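Local coordinates for protein putative NADH Oxidase (Clostridium acetobutylicum, PDB 3E10) that binds flavin mononucleotide and, as a member of the nitroreductase family, probably acts as an FMN-dependent oxidoreductase, possibly an NADH oxidase, at residues 7-12 against 153-158; 95-100 against 138-143. All blocks are in the same frame, centred on the assembly; numbering follows the deposited sequence. Where two conformers were deposited one is given.

Interaction 1: residues 7-12 against 153-158; sequences NRRSIR and KFIDRF. With FMN (flavin mononucleotide), chain L.
Arg9 joins the two loops by gripping Lys153 and the FMN phosphate with one guanidinium. Its NH1 donates to Lys153 O at 2.8 Å, a nearly straight bond (164°) that lies in both the guanidinium plane and the carbonyl plane. NE reaches O3P at 2.9 Å and NH2 reaches O1P at 2.8 Å, so two N-H groups clasp two phosphate oxygens. The side chain gets there by bending at chi2 (-86°) and again at chi3. Ile155 CB lies over one guanidinium face, toward its rim, while its CD1 packs 3.6 Å from Arg9 CD. This crowded inner part is the phosphate end of the flavin site found in nitroreductases, where basic side chains from sequence-distant loops surround one phosphate. Arg8 adds NH1 to O2P and NH2 to O1P, Ser10 gives its backbone N-H to O3P and its OG to O2P, and Arg157 brings NH1 to O1P at 2.8 Å. Arg9 NH2 and Arg157 NH1 stand only 3.6 Å apart, their planes 80° from each other; the shared O1P probably offsets that repulsion. Farther along the first loop, Arg12 holds the flavin ring, NE to O2 and NH2 to N1. The outer side is looser: the exposed Lys153 side chain leads away from the first loop, and exposed Phe154 meets Asn7 OD1 with its CB at 3.6 Å, while its ring leads away. Gln33 of the second subunit hydrogen-bonds to Ile155 O and Arg157 N.

Interaction 2: residues 95-100 against 138-143; sequences AAAENI and PFCVIS
Apolar packing of a helix on a sheet, close to the centre of the chain, joins Ala97 and Ile100 of helix 89-106 to Phe139, Cys140 and Ile142 of strand 136-145. The two short segments run almost parallel, 8° between their directions, with their axes 10.2 Å apart. Ile142 carries most of the contact from the strand side. With CD1 anti to CA (chi2 171°), it extends toward the helix and sets that methyl against both Ala97 and Ile100. There CD1 lies 4.1 Å from Ala97 CB and 3.9 Å from both CG2 and CD1 of Ile100, the two isoleucine side chains crossing at a slant. The small Ala97 methyl also meets the Phe139 ring at its edge, near the ring plane, 4.4 Å from CE2, and sits at the same distance from Cys140 SG. Phe139 and Cys140 form a classic beta bulge opposite Leu76, and both of their side chains start out toward the helix. Trp113 of strand 110-115 packs against Ala97, Phe139 and Cys140, while Trp89 and Met93, earlier on the helix, adjoin the Phe139 ring. Strand 136-145 runs between strands 72-79 and 110-115 in the antiparallel sheet, and Val141 touches Leu126 of helix 120-129.

How the interactions relate
Core and surface are set side by side here, with centres about 17 Å apart. Interaction 2 is wholly buried near the middle of the chain and joins regular elements, a helix and a sheet strand, through hydrocarbon and sulfur contacts. Interaction 1 is peripheral, joins two irregular loops, and relies on directed hydrogen bonds and charge around a phosphate. They share no element, yet 95-100 and 138-143 are nested along the chain inside the loop closed by 7-12 and 153-158. Glu98, on the helix of interaction 2, makes a long, weak ion pair with Arg8 of interaction 1. Both contacts also reach the second subunit, where Pro35 packs against Arg8 and Glu98 alike.

Interaction 1: residues 7-12 against 153-158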
loop_
_atom_site.group_PDB
_atom_site.type_symbol
_atom_site.label_atom_id
_atom_site.label_comp_id
_atom_site.label_asym_id
_atom_site.label_seq_id
_atom_site.Cartn_x
_atom_site.Cartn_y
_atom_site.Cartn_z
ATOM N N ASN B 7 -7.219 -12.503 5.060
ATOM C CA ASN B 7 -6.528 -13.287 6.081
ATOM C C ASN B 7 -5.172 -12.736 6.507
ATOM O O ASN B 7 -4.645 -13.146 7.523
ATOM C CB ASN B 7 -6.399 -14.743 5.628
ATOM C CG ASN B 7 -7.711 -15.501 5.728
ATOM O OD1 ASN B 7 -8.278 -15.632 6.798
ATOM N ND2 ASN B 7 -8.187 -16.016 4.605
ATOM N N ARG B 8 -4.600 -11.820 5.725
ATOM C CA ARG B 8 -3.313 -11.238 6.097
ATOM C C ARG B 8 -3.414 -10.570 7.476
ATOM O O ARG B 8 -4.251 -9.676 7.672
ATOM C CB ARG B 8 -2.940 -10.186 5.085
ATOM C CG ARG B 8 -1.632 -9.413 5.400
ATOM C CD ARG B 8 -1.697 -7.921 5.061
ATOM N NE ARG B 8 -2.824 -7.250 5.729
ATOM C CZ ARG B 8 -2.861 -6.871 7.005
ATOM N NH1 ARG B 8 -1.852 -7.131 7.818
ATOM N NH2 ARG B 8 -3.946 -6.271 7.476
ATOM N N ARG B 9 -2.527 -10.975 8.391
ATOM C CA ARG B 9 -2.487 -10.382 9.725
ATOM C C ARG B 9 -1.068 -9.934 10.052
ATOM O O ARG B 9 -0.087 -10.467 9.526
ATOM C CB ARG B 9 -2.941 -11.393 10.810
ATOM C CG ARG B 9 -4.398 -11.846 10.704
ATOM C CD ARG B 9 -5.382 -10.948 11.393
ATOM N NE ARG B 9 -5.530 -9.616 10.808
ATOM C CZ ARG B 9 -6.332 -9.349 9.779
ATOM N NH1 ARG B 9 -7.044 -10.303 9.175
ATOM N NH2 ARG B 9 -6.400 -8.114 9.328
ATOM N N SER B 10 -0.939 -8.999 10.990
ATOM C CA SER B 10 0.368 -8.698 11.550
ATOM C C SER B 10 0.772 -9.811 12.521
ATOM O O SER B 10 0.142 -10.005 13.564
ATOM C CB SER B 10 0.334 -7.349 12.281
ATOM O OG SER B 10 0.265 -6.276 11.365
ATOM N N ILE B 11 1.820 -10.536 12.156
ATOM C CA ILE B 11 2.348 -11.637 12.932
ATOM C C ILE B 11 3.713 -11.234 13.449
ATOM O O ILE B 11 4.577 -10.825 12.668
ATOM C CB ILE B 11 2.364 -12.951 12.093
ATOM C CG1 ILE B 11 0.885 -13.393 11.838
ATOM C CG2 ILE B 11 3.200 -14.042 12.823
ATOM C CD1 ILE B 11 0.706 -14.655 11.009
ATOM N N ARG B 12 3.865 -11.296 14.782
ATOM C CA ARG B 12 4.969 -10.671 15.509
ATOM C C ARG B 12 5.866 -11.627 16.265
ATOM O O ARG B 12 6.777 -11.190 16.960
ATOM C CB ARG B 12 4.415 -9.624 16.464
ATOM C CG ARG B 12 3.675 -8.497 15.736
ATOM C CD ARG B 12 3.188 -7.437 16.723
ATOM N NE ARG B 12 2.644 -6.264 16.062
ATOM C CZ ARG B 12 1.363 -6.072 15.770
ATOM N NH1 ARG B 12 0.429 -6.958 16.096
ATOM N NH2 ARG B 12 0.996 -4.955 15.149
ATOM N N LYS B 153 -5.547 -15.143 9.697
ATOM C CA LYS B 153 -6.965 -15.465 9.820
ATOM C C LYS B 153 -7.763 -14.192 9.601
ATOM O O LYS B 153 -7.230 -13.094 9.712
ATOM C CB LYS B 153 -7.284 -16.011 11.211
ATOM C CG LYS B 153 -7.268 -14.978 12.340
ATOM C CD LYS B 153 -7.577 -15.632 13.701
ATOM C CE LYS B 153 -7.467 -14.645 14.834
ATOM N NZ LYS B 153 -7.490 -15.317 16.177
ATOM N N PHE B 154 -9.043 -14.340 9.322
ATOM C CA PHE B 154 -9.910 -13.215 8.986
ATOM C C PHE B 154 -10.410 -12.541 10.255
ATOM O O PHE B 154 -11.183 -13.132 11.016
ATOM C CB PHE B 154 -11.076 -13.722 8.125
ATOM C CG PHE B 154 -12.070 -12.670 7.700
ATOM C CD1 PHE B 154 -11.680 -11.423 7.273
ATOM C CD2 PHE B 154 -13.411 -12.970 7.650
ATOM C CE1 PHE B 154 -12.584 -10.476 6.838
ATOM C CE2 PHE B 154 -14.329 -12.028 7.223
ATOM C CZ PHE B 154 -13.908 -10.781 6.804
ATOM N N ILE B 155 -9.942 -11.310 10.490
ATOM C CA ILE B 155 -10.536 -10.391 11.464
ATOM C C ILE B 155 -11.287 -9.373 10.590
ATOM O O ILE B 155 -10.688 -8.669 9.787
ATOM C CB ILE B 155 -9.507 -9.693 12.368
ATOM C CG1 ILE B 155 -8.762 -10.721 13.230
ATOM C CG2 ILE B 155 -10.160 -8.625 13.188
ATOM C CD1 ILE B 155 -7.638 -10.127 14.079
ATOM N N ASP B 156 -12.605 -9.345 10.710
ATOM C CA ASP B 156 -13.446 -8.573 9.815
ATOM C C ASP B 156 -13.490 -7.132 10.302
ATOM O O ASP B 156 -14.098 -6.822 11.352
ATOM C CB ASP B 156 -14.843 -9.179 9.777
ATOM C CG ASP B 156 -15.727 -8.563 8.714
ATOM O OD1 ASP B 156 -15.326 -7.582 8.056
ATOM O OD2 ASP B 156 -16.865 -9.073 8.557
ATOM N N ARG B 157 -12.843 -6.251 9.547
ATOM C CA ARG B 157 -12.736 -4.834 9.910
ATOM C C ARG B 157 -13.721 -3.965 9.141
ATOM O O ARG B 157 -13.706 -2.729 9.244
ATOM C CB ARG B 157 -11.321 -4.353 9.652
ATOM C CG ARG B 157 -10.253 -5.079 10.454
ATOM C CD ARG B 157 -9.709 -4.224 11.554
ATOM N NE ARG B 157 -8.809 -4.987 12.411
ATOM C CZ ARG B 157 -7.555 -5.285 12.094
ATOM N NH1 ARG B 157 -7.035 -4.903 10.943
ATOM N NH2 ARG B 157 -6.807 -5.993 12.915
ATOM N N PHE B 158 -14.592 -4.588 8.360
ATOM C CA PHE B 158 -15.534 -3.799 7.574
ATOM C C PHE B 158 -16.405 -2.919 8.476
ATOM O O PHE B 158 -16.930 -3.375 9.499
ATOM C CB PHE B 158 -16.440 -4.717 6.763
ATOM C CG PHE B 158 -17.384 -3.987 5.817
ATOM C CD1 PHE B 158 -16.899 -3.249 4.725
ATOM C CD2 PHE B 158 -18.764 -4.090 5.985
ATOM C CE1 PHE B 158 -17.785 -2.627 3.841
ATOM C CE2 PHE B 158 -19.652 -3.459 5.095
ATOM C CZ PHE B 158 -19.172 -2.740 4.040
HETATM N N1 FMN L . 3.145 -3.044 14.081
HETATM C C2 FMN L . 4.139 -3.141 15.010
HETATM O O2 FMN L . 4.149 -4.090 15.807
HETATM N N3 FMN L . 5.133 -2.200 15.031
HETATM C C4 FMN L . 5.137 -1.087 14.218
HETATM O O4 FMN L . 6.071 -0.253 14.272
HETATM C C4A FMN L . 4.130 -0.995 13.257
HETATM N N5 FMN L . 4.134 0.056 12.379
HETATM C C5A FMN L . 3.156 0.102 11.387
HETATM C C6 FMN L . 3.178 1.170 10.495
HETATM C C7 FMN L . 2.222 1.279 9.479
HETATM C C7M FMN L . 2.300 2.378 8.486
HETATM C C8 FMN L . 1.254 0.269 9.359
HETATM C C8M FMN L . 0.341 0.225 8.131
HETATM C C9 FMN L . 1.249 -0.798 10.265
HETATM C C9A FMN L . 2.174 -0.888 11.291
HETATM N N10 FMN L . 2.164 -1.932 12.222
HETATM C C10 FMN L . 3.162 -2.010 13.184
HETATM C "C1'" FMN L . 1.155 -2.996 12.108
HETATM C "C2'" FMN L . -0.189 -2.506 12.669
HETATM O "O2'" FMN L . -0.182 -2.410 14.092
HETATM C "C3'" FMN L . -1.296 -3.478 12.247
HETATM O "O3'" FMN L . -1.430 -3.401 10.838
HETATM C "C4'" FMN L . -2.656 -3.219 12.923
HETATM O "O4'" FMN L . -2.592 -3.493 14.320
HETATM C "C5'" FMN L . -3.807 -4.029 12.330
HETATM O "O5'" FMN L . -3.584 -5.439 12.459
HETATM P P FMN L . -3.449 -6.351 11.155
HETATM O O1P FMN L . -4.649 -6.099 10.278
HETATM O O2P FMN L . -2.201 -5.965 10.429
HETATM O O3P FMN L . -3.429 -7.762 11.697
#

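Interaction 2: residues 95-100 against 138-143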
loop_
_atom_site.group_PDB
_atom_site.type_symbol
_atom_site.label_atom_id
_atom_site.label_comp_id
_atom_site.label_asym_id
_atom_site.label_seq_id
_atom_site.Cartn_x
_atom_site.Cartn_y
_atom_site.Cartn_z
ATOM N N ALA B 95 2.725 0.861 -0.939
ATOM C CA ALA B 95 2.106 -0.118 -1.840
ATOM C C ALA B 95 3.001 -1.354 -1.973
ATOM O O ALA B 95 2.512 -2.482 -1.990
ATOM C CB ALA B 95 1.833 0.544 -3.211
ATOM N N ALA B 96 4.319 -1.138 -2.092
ATOM C CA ALA B 96 5.282 -2.238 -2.113
ATOM C C ALA B 96 5.234 -3.068 -0.825
ATOM O O ALA B 96 5.251 -4.300 -0.854
ATOM C CB ALA B 96 6.697 -1.705 -2.379
ATOM N N ALA B 97 5.171 -2.377 0.316
ATOM C CA ALA B 97 5.096 -3.070 1.607
ATOM C C ALA B 97 3.859 -3.953 1.695
ATOM O O ALA B 97 3.930 -5.105 2.119
ATOM C CB ALA B 97 5.087 -2.030 2.760
ATOM N N GLU B 98 2.725 -3.406 1.255
ATOM C CA GLU B 98 1.480 -4.150 1.305
ATOM C C GLU B 98 1.586 -5.364 0.394
ATOM O O GLU B 98 1.105 -6.434 0.753
ATOM C CB GLU B 98 0.278 -3.257 0.947
ATOM C CG GLU B 98 -1.102 -3.972 0.993
ATOM C CD GLU B 98 -1.502 -4.515 2.369
ATOM O OE1 GLU B 98 -0.729 -4.393 3.338
ATOM O OE2 GLU B 98 -2.615 -5.111 2.469
ATOM N N ASN B 99 2.211 -5.206 -0.778
ATOM C CA ASN B 99 2.405 -6.381 -1.622
ATOM C C ASN B 99 3.233 -7.469 -0.920
ATOM O O ASN B 99 2.968 -8.671 -1.057
ATOM C CB ASN B 99 3.055 -6.030 -2.948
ATOM C CG ASN B 99 2.072 -5.497 -3.973
ATOM O OD1 ASN B 99 0.895 -5.213 -3.678
ATOM N ND2 ASN B 99 2.563 -5.357 -5.211
ATOM N N ILE B 100 4.301 -7.054 -0.248
ATOM C CA ILE B 100 5.099 -8.039 0.530
ATOM C C ILE B 100 4.247 -8.764 1.557
ATOM O O ILE B 100 4.331 -9.987 1.709
ATOM C CB ILE B 100 6.347 -7.380 1.184
ATOM C CG1 ILE B 100 7.314 -6.839 0.108
ATOM C CG2 ILE B 100 7.026 -8.326 2.135
ATOM C CD1 ILE B 100 8.428 -5.978 0.683
ATOM N N PRO B 138 15.393 5.556 4.530
ATOM C CA PRO B 138 14.669 4.446 5.143
ATOM C C PRO B 138 13.162 4.640 5.130
ATOM O O PRO B 138 12.675 5.737 5.371
ATOM C CB PRO B 138 15.169 4.442 6.575
ATOM C CG PRO B 138 16.452 5.215 6.561
ATOM C CD PRO B 138 16.335 6.187 5.478
ATOM N N PHE B 139 12.442 3.569 4.818
ATOM C CA PHE B 139 10.986 3.598 4.807
ATOM C C PHE B 139 10.361 2.771 5.941
ATOM O O PHE B 139 9.614 3.286 6.773
ATOM C CB PHE B 139 10.413 3.170 3.456
ATOM C CG PHE B 139 8.905 3.161 3.458
ATOM C CD1 PHE B 139 8.197 4.342 3.497
ATOM C CD2 PHE B 139 8.187 1.974 3.528
ATOM C CE1 PHE B 139 6.816 4.343 3.524
ATOM C CE2 PHE B 139 6.787 1.980 3.582
ATOM C CZ PHE B 139 6.110 3.144 3.578
ATOM N N CYS B 140 10.677 1.480 5.982
ATOM C CA CYS B 140 10.154 0.601 7.011
ATOM C C CYS B 140 11.013 -0.650 7.055
ATOM O O CYS B 140 11.880 -0.853 6.191
ATOM C CB CYS B 140 8.680 0.237 6.772
ATOM S SG CYS B 140 8.374 -1.020 5.503
ATOM N N VAL B 141 10.762 -1.480 8.050
ATOM C CA VAL B 141 11.317 -2.837 8.090
ATOM C C VAL B 141 10.144 -3.792 8.151
ATOM O O VAL B 141 9.167 -3.524 8.837
ATOM C CB VAL B 141 12.231 -3.048 9.299
ATOM C CG1 VAL B 141 12.758 -4.488 9.337
ATOM C CG2 VAL B 141 13.376 -2.019 9.348
ATOM N N ILE B 142 10.239 -4.913 7.413
ATOM C CA ILE B 142 9.253 -5.995 7.512
ATOM C C ILE B 142 9.952 -7.226 8.105
ATOM O O ILE B 142 10.948 -7.694 7.558
ATOM C CB ILE B 142 8.605 -6.291 6.160
ATOM C CG1 ILE B 142 7.829 -5.050 5.648
ATOM C CG2 ILE B 142 7.621 -7.487 6.275
ATOM C CD1 ILE B 142 7.330 -5.141 4.281
ATOM N N SER B 143 9.474 -7.674 9.259
ATOM C CA SER B 143 9.991 -8.909 9.838
ATOM C C SER B 143 9.114 -10.036 9.300
ATOM O O SER B 143 7.903 -9.857 9.136
ATOM C CB SER B 143 10.006 -8.887 11.359
ATOM O OG SER B 143 8.748 -8.644 11.858
#